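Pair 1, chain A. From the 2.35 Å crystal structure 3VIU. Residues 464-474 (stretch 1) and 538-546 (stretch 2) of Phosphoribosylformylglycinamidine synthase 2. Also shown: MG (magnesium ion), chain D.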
# COMPACT_ATOMS: atom_id res chain seq x y z
N HIS A 464 -10.98 9.67 -3.60
CA HIS A 464 -11.81 8.62 -3.02
C HIS A 464 -10.97 7.60 -2.28
O HIS A 464 -11.36 7.12 -1.22
CB HIS A 464 -12.62 7.92 -4.11
CG HIS A 464 -14.01 8.45 -4.26
ND1 HIS A 464 -14.98 8.27 -3.30
CD2 HIS A 464 -14.59 9.17 -5.25
CE1 HIS A 464 -16.10 8.85 -3.69
NE2 HIS A 464 -15.89 9.41 -4.87
N ALA A 465 -9.80 7.27 -2.84
CA ALA A 465 -8.90 6.29 -2.23
C ALA A 465 -8.42 6.72 -0.84
O ALA A 465 -8.52 5.94 0.11
CB ALA A 465 -7.70 6.04 -3.14
N LEU A 466 -7.90 7.94 -0.72
CA LEU A 466 -7.42 8.42 0.57
C LEU A 466 -8.61 8.54 1.53
O LEU A 466 -8.52 8.15 2.70
CB LEU A 466 -6.74 9.79 0.42
CG LEU A 466 -5.53 10.01 1.34
CD1 LEU A 466 -5.08 11.46 1.25
CD2 LEU A 466 -5.88 9.64 2.77
N ALA A 467 -9.71 9.10 1.04
CA ALA A 467 -10.90 9.25 1.86
C ALA A 467 -11.34 7.89 2.41
O ALA A 467 -11.46 7.73 3.63
CB ALA A 467 -12.03 9.87 1.02
N GLU A 468 -11.54 6.92 1.53
CA GLU A 468 -11.97 5.58 1.93
C GLU A 468 -11.02 4.96 2.96
O GLU A 468 -11.46 4.47 3.99
CB GLU A 468 -12.08 4.66 0.72
CG GLU A 468 -12.73 3.31 1.05
CD GLU A 468 -12.97 2.43 -0.17
OE1 GLU A 468 -13.72 1.43 -0.05
OE2 GLU A 468 -12.41 2.71 -1.25
N ALA A 469 -9.72 4.98 2.67
CA ALA A 469 -8.75 4.41 3.59
C ALA A 469 -8.87 5.06 4.97
O ALA A 469 -8.89 4.38 5.99
CB ALA A 469 -7.34 4.58 3.04
N CYS A 470 -8.98 6.38 5.00
CA CYS A 470 -9.12 7.08 6.27
C CYS A 470 -10.45 6.74 6.94
O CYS A 470 -10.52 6.63 8.16
CB CYS A 470 -9.03 8.59 6.06
SG CYS A 470 -7.38 9.14 5.63
N ARG A 471 -11.50 6.57 6.13
CA ARG A 471 -12.82 6.24 6.65
C ARG A 471 -12.78 4.86 7.30
O ARG A 471 -13.34 4.66 8.38
CB ARG A 471 -13.87 6.25 5.53
CG ARG A 471 -15.32 6.17 6.02
CD ARG A 471 -16.30 6.04 4.88
NE ARG A 471 -16.04 7.03 3.84
CZ ARG A 471 -15.78 6.73 2.57
NH1 ARG A 471 -15.55 7.71 1.70
NH2 ARG A 471 -15.74 5.46 2.16
N ASN A 472 -12.12 3.92 6.65
CA ASN A 472 -12.02 2.56 7.17
C ASN A 472 -11.33 2.47 8.52
O ASN A 472 -11.71 1.66 9.36
CB ASN A 472 -11.33 1.66 6.16
CG ASN A 472 -12.23 1.27 5.02
OD1 ASN A 472 -13.37 0.86 5.24
ND2 ASN A 472 -11.74 1.41 3.79
N VAL A 473 -10.31 3.31 8.71
CA VAL A 473 -9.58 3.34 9.97
C VAL A 473 -10.45 4.04 11.02
O VAL A 473 -10.52 3.60 12.16
CB VAL A 473 -8.24 4.07 9.81
CG1 VAL A 473 -7.69 4.48 11.17
CG2 VAL A 473 -7.25 3.17 9.09
N SER A 474 -11.11 5.11 10.62
CA SER A 474 -11.98 5.86 11.52
C SER A 474 -13.12 4.99 12.00
O SER A 474 -13.57 5.10 13.13
CB SER A 474 -12.56 7.09 10.81
OG SER A 474 -11.53 7.97 10.43
N THR A 538 -3.91 4.04 -10.84
CA THR A 538 -4.07 3.37 -9.56
C THR A 538 -3.22 3.91 -8.42
O THR A 538 -2.01 3.68 -8.35
CB THR A 538 -3.78 1.86 -9.72
OG1 THR A 538 -4.67 1.31 -10.69
CG2 THR A 538 -4.00 1.14 -8.40
N ALA A 539 -3.87 4.62 -7.51
CA ALA A 539 -3.19 5.15 -6.34
C ALA A 539 -3.66 4.30 -5.16
O ALA A 539 -4.75 4.51 -4.63
CB ALA A 539 -3.55 6.62 -6.13
N MSE A 540 -2.84 3.33 -4.78
CA MSE A 540 -3.17 2.48 -3.65
C MSE A 540 -2.74 3.19 -2.39
O MSE A 540 -1.55 3.29 -2.08
CB MSE A 540 -2.48 1.13 -3.81
CG MSE A 540 -3.04 0.36 -5.00
SE MSE A 540 -1.86 -1.00 -5.71
CE MSE A 540 -3.21 -2.17 -6.48
N VAL A 541 -3.73 3.71 -1.67
CA VAL A 541 -3.51 4.46 -0.45
C VAL A 541 -3.58 3.63 0.81
O VAL A 541 -4.58 2.98 1.09
CB VAL A 541 -4.56 5.59 -0.34
CG1 VAL A 541 -4.34 6.39 0.94
CG2 VAL A 541 -4.47 6.49 -1.57
N GLY A 542 -2.48 3.65 1.56
CA GLY A 542 -2.41 2.92 2.81
C GLY A 542 -2.44 3.93 3.93
O GLY A 542 -1.69 4.91 3.91
N VAL A 543 -3.32 3.71 4.90
CA VAL A 543 -3.44 4.62 6.03
C VAL A 543 -3.25 3.91 7.35
O VAL A 543 -3.77 2.82 7.57
CB VAL A 543 -4.83 5.30 6.06
CG1 VAL A 543 -5.02 6.04 7.39
CG2 VAL A 543 -4.96 6.27 4.89
N VAL A 544 -2.49 4.54 8.24
CA VAL A 544 -2.26 3.98 9.56
C VAL A 544 -2.84 4.93 10.59
O VAL A 544 -2.77 6.14 10.44
CB VAL A 544 -0.74 3.79 9.84
CG1 VAL A 544 -0.53 3.41 11.30
CG2 VAL A 544 -0.17 2.71 8.94
N GLY A 545 -3.44 4.36 11.63
CA GLY A 545 -4.01 5.16 12.70
C GLY A 545 -3.87 4.41 14.01
O GLY A 545 -3.47 3.25 14.02
N VAL A 546 -4.20 5.06 15.12
CA VAL A 546 -4.11 4.40 16.41
C VAL A 546 -5.39 4.57 17.20
O VAL A 546 -6.18 5.48 16.93
CB VAL A 546 -2.94 4.95 17.24
CG1 VAL A 546 -3.12 6.45 17.47
CG2 VAL A 546 -2.84 4.21 18.56
MG MG D . -15.08 -0.73 4.14
O HOH W 1 -15.05 1.05 2.41
O HOH W 2 -17.48 -1.15 3.40

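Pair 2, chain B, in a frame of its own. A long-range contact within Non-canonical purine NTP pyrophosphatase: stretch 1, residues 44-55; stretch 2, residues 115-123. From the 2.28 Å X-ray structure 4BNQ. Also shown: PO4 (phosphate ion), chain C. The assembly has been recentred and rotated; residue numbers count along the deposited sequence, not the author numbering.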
# COMPACT_ATOMS: atom_id res chain seq x y z
N THR B 44 -17.21 -7.95 -9.95
CA THR B 44 -15.94 -7.58 -9.30
C THR B 44 -16.20 -6.59 -8.17
O THR B 44 -17.25 -5.92 -8.14
CB THR B 44 -14.94 -6.95 -10.29
OG1 THR B 44 -15.48 -5.72 -10.79
CG2 THR B 44 -14.62 -7.88 -11.46
N PHE B 45 -15.25 -6.49 -7.23
CA PHE B 45 -15.32 -5.48 -6.18
C PHE B 45 -15.52 -4.08 -6.77
O PHE B 45 -16.31 -3.29 -6.25
CB PHE B 45 -14.03 -5.45 -5.35
CG PHE B 45 -13.71 -6.75 -4.66
CD1 PHE B 45 -14.56 -7.27 -3.68
CD2 PHE B 45 -12.54 -7.42 -4.94
CE1 PHE B 45 -14.25 -8.46 -3.03
CE2 PHE B 45 -12.23 -8.62 -4.29
CZ PHE B 45 -13.08 -9.13 -3.34
N GLU B 46 -14.80 -3.79 -7.85
CA GLU B 46 -14.80 -2.46 -8.45
C GLU B 46 -16.19 -2.10 -8.95
O GLU B 46 -16.68 -1.00 -8.70
CB GLU B 46 -13.77 -2.38 -9.58
CG GLU B 46 -14.00 -1.22 -10.54
CD GLU B 46 -12.83 -0.98 -11.49
OE1 GLU B 46 -11.69 -1.35 -11.12
OE2 GLU B 46 -13.05 -0.41 -12.58
N GLU B 47 -16.83 -3.05 -9.64
CA GLU B 47 -18.18 -2.84 -10.17
C GLU B 47 -19.21 -2.65 -9.07
O GLU B 47 -20.12 -1.82 -9.19
CB GLU B 47 -18.57 -4.01 -11.09
CG GLU B 47 -17.74 -4.04 -12.37
CD GLU B 47 -18.08 -5.21 -13.27
OE1 GLU B 47 -19.05 -5.95 -12.97
OE2 GLU B 47 -17.38 -5.40 -14.28
N ASN B 48 -19.07 -3.40 -7.99
CA ASN B 48 -19.99 -3.25 -6.87
C ASN B 48 -19.84 -1.89 -6.18
O ASN B 48 -20.83 -1.26 -5.82
CB ASN B 48 -19.85 -4.40 -5.89
CG ASN B 48 -20.51 -5.66 -6.39
OD1 ASN B 48 -21.47 -5.59 -7.16
ND2 ASN B 48 -20.01 -6.82 -5.97
N ALA B 49 -18.60 -1.44 -6.01
CA ALA B 49 -18.33 -0.13 -5.40
C ALA B 49 -18.89 1.03 -6.25
O ALA B 49 -19.51 1.94 -5.73
CB ALA B 49 -16.84 0.05 -5.17
N ILE B 50 -18.66 0.97 -7.56
CA ILE B 50 -19.17 1.97 -8.48
C ILE B 50 -20.70 2.06 -8.42
O ILE B 50 -21.27 3.15 -8.42
CB ILE B 50 -18.74 1.66 -9.93
CG1 ILE B 50 -17.23 1.88 -10.09
CG2 ILE B 50 -19.52 2.52 -10.92
CD1 ILE B 50 -16.70 1.58 -11.49
N LEU B 51 -21.36 0.91 -8.35
CA LEU B 51 -22.82 0.92 -8.30
C LEU B 51 -23.27 1.64 -7.04
O LEU B 51 -24.21 2.43 -7.06
CB LEU B 51 -23.38 -0.52 -8.36
CG LEU B 51 -23.29 -1.30 -9.68
CD1 LEU B 51 -23.53 -2.79 -9.45
CD2 LEU B 51 -24.29 -0.78 -10.70
N LYS B 52 -22.60 1.40 -5.92
CA LYS B 52 -23.03 2.04 -4.68
C LYS B 52 -22.76 3.54 -4.67
O LYS B 52 -23.66 4.31 -4.32
CB LYS B 52 -22.47 1.32 -3.44
CG LYS B 52 -23.12 -0.07 -3.21
CD LYS B 52 -22.49 -0.85 -2.04
CE LYS B 52 -21.08 -1.32 -2.39
NZ LYS B 52 -20.58 -2.34 -1.43
N SER B 53 -21.56 3.96 -5.07
CA SER B 53 -21.22 5.38 -5.01
C SER B 53 -22.05 6.20 -5.99
O SER B 53 -22.54 7.28 -5.65
CB SER B 53 -19.73 5.62 -5.26
OG SER B 53 -19.37 5.16 -6.54
N GLU B 54 -22.21 5.69 -7.21
CA GLU B 54 -23.00 6.40 -8.21
C GLU B 54 -24.46 6.53 -7.79
O GLU B 54 -25.09 7.59 -7.97
CB GLU B 54 -22.84 5.77 -9.60
CG GLU B 54 -21.47 6.07 -10.15
CD GLU B 54 -21.25 5.61 -11.59
OE1 GLU B 54 -22.11 4.86 -12.13
OE2 GLU B 54 -20.20 5.97 -12.16
N ALA B 55 -25.00 5.49 -7.17
CA ALA B 55 -26.40 5.53 -6.75
C ALA B 55 -26.63 6.57 -5.65
O ALA B 55 -27.60 7.32 -5.70
CB ALA B 55 -26.88 4.15 -6.31
N PHE B 115 -6.74 -9.66 1.89
CA PHE B 115 -7.91 -8.81 2.04
C PHE B 115 -7.84 -7.76 0.94
O PHE B 115 -6.78 -7.16 0.70
CB PHE B 115 -7.88 -8.08 3.37
CG PHE B 115 -8.80 -8.66 4.40
CD1 PHE B 115 -10.04 -9.13 4.05
CD2 PHE B 115 -8.41 -8.71 5.73
CE1 PHE B 115 -10.88 -9.65 5.02
CE2 PHE B 115 -9.24 -9.24 6.69
CZ PHE B 115 -10.47 -9.71 6.34
N VAL B 116 -8.97 -7.52 0.29
CA VAL B 116 -9.01 -6.58 -0.81
C VAL B 116 -10.06 -5.49 -0.56
O VAL B 116 -11.15 -5.78 -0.10
CB VAL B 116 -9.29 -7.31 -2.14
CG1 VAL B 116 -9.43 -6.33 -3.28
CG2 VAL B 116 -8.16 -8.31 -2.44
N CYS B 117 -9.70 -4.23 -0.82
CA CYS B 117 -10.65 -3.13 -0.69
C CYS B 117 -10.59 -2.20 -1.89
O CYS B 117 -9.53 -1.66 -2.22
CB CYS B 117 -10.37 -2.31 0.57
SG CYS B 117 -11.28 -0.73 0.55
N VAL B 118 -11.74 -2.03 -2.54
CA VAL B 118 -11.87 -1.04 -3.60
C VAL B 118 -12.79 0.10 -3.17
O VAL B 118 -13.94 -0.13 -2.81
CB VAL B 118 -12.42 -1.63 -4.90
CG1 VAL B 118 -12.64 -0.52 -5.92
CG2 VAL B 118 -11.45 -2.68 -5.44
N ILE B 119 -12.27 1.32 -3.21
CA ILE B 119 -13.02 2.53 -2.87
C ILE B 119 -13.37 3.23 -4.18
O ILE B 119 -12.49 3.48 -4.99
CB ILE B 119 -12.14 3.49 -2.05
CG1 ILE B 119 -11.75 2.85 -0.71
CG2 ILE B 119 -12.84 4.82 -1.79
CD1 ILE B 119 -12.90 2.68 0.27
N SER B 120 -14.64 3.56 -4.41
CA SER B 120 -14.97 4.40 -5.55
C SER B 120 -15.52 5.76 -5.13
O SER B 120 -16.35 5.84 -4.22
CB SER B 120 -15.93 3.71 -6.51
OG SER B 120 -17.21 3.63 -5.94
N MET B 121 -15.07 6.82 -5.78
CA MET B 121 -15.59 8.16 -5.52
C MET B 121 -16.48 8.61 -6.67
O MET B 121 -16.10 8.49 -7.84
CB MET B 121 -14.44 9.15 -5.31
CG MET B 121 -14.88 10.59 -5.05
SD MET B 121 -13.49 11.69 -4.61
CE MET B 121 -13.96 11.93 -2.92
N SER B 122 -17.66 9.12 -6.35
CA SER B 122 -18.56 9.58 -7.38
C SER B 122 -19.18 10.89 -6.96
O SER B 122 -19.31 11.18 -5.77
CB SER B 122 -19.65 8.55 -7.64
OG SER B 122 -19.06 7.32 -7.99
N GLY B 123 -19.58 11.67 -7.96
CA GLY B 123 -20.07 13.01 -7.71
C GLY B 123 -20.64 13.61 -8.98
O GLY B 123 -20.42 13.10 -10.09
P PO4 C . -21.70 -2.33 1.99
O1 PO4 C . -20.51 -1.36 2.01
O2 PO4 C . -21.40 -3.52 2.88
O3 PO4 C . -21.89 -2.82 0.57
O4 PO4 C . -22.94 -1.64 2.46

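The sharpest difference lies at the C-terminal end of the contact. There pair 1 packs hydrocarbon against hydrocarbon, and pair 2 joins three serine hydroxyls. In pair 1, Val473(A) sits over Val543(A) and Gly545(A), and no hydrogen bond crosses between helix and strand. In pair 2 the matching residues are Ser53(B), Ser120(B) and Ser122(B). Ser53(B) OG is hydrogen-bonded to Ser122(B) OG at 2.6 Å and to Ser120(B) OG at 2.7 Å. Ser120(B) OG also lies 2.9 Å from Ala49(B) O, in a weak hydrogen bond at most.

The backbone frame is the same. In each pair a helix lies on a strand with their N-to-C directions 29° apart, and the crossing angle is -29° in both. The axes approach to 7.7 Å in pair 1 and 7.2 Å in pair 2. Fourteen central residues superpose with an RMSD of 0.4 Å.

The middle of the contact is alike in both pairs. Ala469(A) matches Ala49(B), and Val541(A) matches Val118(B). Both alanines point toward the strand. Each alanine CB rests against a strand carbonyl oxygen: Ala469(A) CB is 3.7 Å from Val541(A) O, and Ala49(B) CB is 3.7 Å from Val118(B) O. Beside this point the partners differ. Ala469(A) CB meets Val543(A) CG2 at 3.5 Å, whereas Ala49(B) CB has Ser120(B) OG at 3.7 Å.

One turn earlier, Ala465(A) matches Phe45(B). The alanine CB reaches Val541(A) CG2 at 3.6 Å. The phenylalanine CB occupies a similar place, 3.8 Å from Val118(B) CG2. Its ring extends farther, and CD2 meets Val116(B) CG1 at 3.7 Å. At the next position both residues come closest through CA: Leu466(A) CA is 3.7 Å from Val541(A) CG1, and Glu46(B) CA is 3.9 Å from Val118(B) CG1. The leucine adds apolar packing, with CG 3.8 Å from Val541(A) CG1 and CD2 4.1 Å from Val543(A) CG2. Glu46(B) CB comes no nearer than 4.3 Å to Val118(B) CG1.

Gly545(A) and Ser122(B) show the two solutions most clearly. Val473(A) CG1 lies 4.0 Å from Gly545(A) CA. An ideal CB on this glycine would fall 2.7 Å from Val473(A) CG1, a clash. In pair 2 the smaller Ser53(B) faces Ser122(B), and the side chains meet through their hydroxyls.

Asn472(A) and Lys52(B) also match, and neither touches the strand. Each meets a bound group: Asn472(A) OD1 coordinates the magnesium ion MG at 2.6 Å, and Lys52(B) NZ donates a very short hydrogen bond of 2.4 Å to O3 of a phosphate that probably comes from the crystallisation liquor.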